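Local coordinates for putative citrate lyase (PDB 3QQW) that is a TIM-barrel protein of the HpcH/HpaI aldolase and citrate lyase family that probably binds magnesium and may cleave an acyl-CoA substrate such as citramalyl-CoA, at the interface of chains A and B. Coordinates in Å, arbitrary orientation; residue numbers count along the deposited sequence, not the author numbering. Chains: chain A/B, Putative citrate lyase.

The interface of chains A and B. Residues chain A 155, 184, 187, 203; chain B 212-213, 216, 248.
B:Leu216 packs across the subunit boundary against A:His155, A:His184, A:Ala187 and A:Leu203, and shows how the last turn of a helix can lie against a neighbouring chain through one branched side chain. Starting from its root, CB lies 3.9 Å from CE1 of the A:His155 imidazole. The first torsion (chi1 -64°) turns CG away from the carbonyl carbon, and the extended second torsion (chi2 177°) carries CD1 onward to chain A. That methyl meets three residues of chain A: it stands 3.4 Å from CD2 of A:His184, the two side chains crossing at about a right angle, and 3.7 Å from CB of A:Ala187. It also comes within 4.1 Å of CD1 of A:Leu203.

The backbone of the same leucine meets a flat surface. Its carbonyl oxygen lies over one face of the A:His155 ring, displaced toward the rim, which is van der Waals contact. Within chain A, CE1 of A:His155 lies over the centre of the A:His184 ring, 3.2 Å above its plane, the two rings steeply tilted to each other, a packing that may help fix how both imidazoles are turned. Water 1 adds a polar link: ND1 of A:His155 hydrogen-bonds to it at 2.8 Å, and it lies 2.7 Å from the carbonyl O of B:Ala213.

One helical turn before B:Leu216, CG1 of B:Val212 packs 3.7 Å from CD1 of A:Leu203, whose CD2 branch leans toward the backbone N of B:Ala213. At the margin, CB of A:Ala187 rests against the B:Gly248 backbone.

The contact therefore sets the end of helix 202-216 of chain B, with a minor share from the loop between helix 233-247 and strand 251-254, against the start of the equivalent helix 202-217 of chain A, the start of helix 155-159 and the loop following helix 177-182. It is a small part of an interface, possibly a native one and not an exact two-fold, between two TIM barrels.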
loop_
_atom_site.group_PDB
_atom_site.type_symbol
_atom_site.label_atom_id
_atom_site.label_comp_id
_atom_site.label_asym_id
_atom_site.label_seq_id
_atom_site.Cartn_x
_atom_site.Cartn_y
_atom_site.Cartn_z
ATOM N N HIS A 155 2.616 13.187 6.552
ATOM C CA HIS A 155 2.961 11.797 6.783
ATOM C C HIS A 155 2.003 11.183 7.773
ATOM O O HIS A 155 1.445 10.116 7.512
ATOM C CB HIS A 155 4.378 11.713 7.342
ATOM C CG HIS A 155 5.429 12.081 6.374
ATOM N ND1 HIS A 155 5.614 11.363 5.214
ATOM C CD2 HIS A 155 6.354 13.065 6.441
ATOM C CE1 HIS A 155 6.625 11.949 4.599
ATOM N NE2 HIS A 155 7.100 12.976 5.301
ATOM N N HIS A 184 8.742 15.516 2.584
ATOM C CA HIS A 184 9.516 14.332 2.214
ATOM C C HIS A 184 11.031 14.538 2.137
ATOM O O HIS A 184 11.711 13.677 1.570
ATOM C CB HIS A 184 8.993 13.733 0.905
ATOM C CG HIS A 184 7.782 12.891 1.116
ATOM N ND1 HIS A 184 6.544 13.457 1.280
ATOM C CD2 HIS A 184 7.660 11.540 1.200
ATOM C CE1 HIS A 184 5.708 12.445 1.451
ATOM N NE2 HIS A 184 6.336 11.276 1.400
ATOM N N ALA A 187 12.940 13.833 -1.004
ATOM C CA ALA A 187 12.921 12.488 -1.610
ATOM C C ALA A 187 11.964 12.414 -2.803
ATOM O O ALA A 187 12.122 11.548 -3.661
ATOM C CB ALA A 187 12.568 11.440 -0.583
ATOM N N LEU A 203 5.210 6.991 -4.397
ATOM C CA LEU A 203 4.738 7.539 -3.121
ATOM C C LEU A 203 3.447 8.315 -3.272
ATOM O O LEU A 203 2.620 8.303 -2.363
ATOM C CB LEU A 203 5.802 8.421 -2.441
ATOM C CG LEU A 203 7.093 7.699 -1.986
ATOM C CD1 LEU A 203 8.015 8.669 -1.292
ATOM C CD2 LEU A 203 6.786 6.484 -1.078
ATOM N N VAL B 212 9.612 3.155 2.286
ATOM C CA VAL B 212 10.019 4.545 2.106
ATOM C C VAL B 212 9.018 5.435 2.845
ATOM O O VAL B 212 9.442 6.297 3.611
ATOM C CB VAL B 212 10.189 4.925 0.610
ATOM C CG1 VAL B 212 10.404 6.418 0.442
ATOM C CG2 VAL B 212 11.351 4.166 -0.034
ATOM N N ALA B 213 7.704 5.192 2.676
ATOM C CA ALA B 213 6.660 5.966 3.339
ATOM C C ALA B 213 6.791 5.910 4.875
ATOM O O ALA B 213 6.684 6.951 5.522
ATOM C CB ALA B 213 5.284 5.481 2.912
ATOM N N LEU B 216 10.316 7.851 5.883
ATOM C CA LEU B 216 10.173 9.297 5.749
ATOM C C LEU B 216 9.156 9.867 6.736
ATOM O O LEU B 216 9.372 10.958 7.251
ATOM C CB LEU B 216 9.838 9.679 4.306
ATOM C CG LEU B 216 10.932 9.335 3.264
ATOM C CD1 LEU B 216 10.483 9.679 1.868
ATOM C CD2 LEU B 216 12.265 10.009 3.589
ATOM N N GLY B 248 11.864 7.363 -3.800
ATOM C CA GLY B 248 12.167 8.182 -2.634
ATOM C C GLY B 248 13.280 7.669 -1.758
ATOM O O GLY B 248 13.398 8.091 -0.610
HETATM O O HOH W 1 4.801 8.727 4.633
#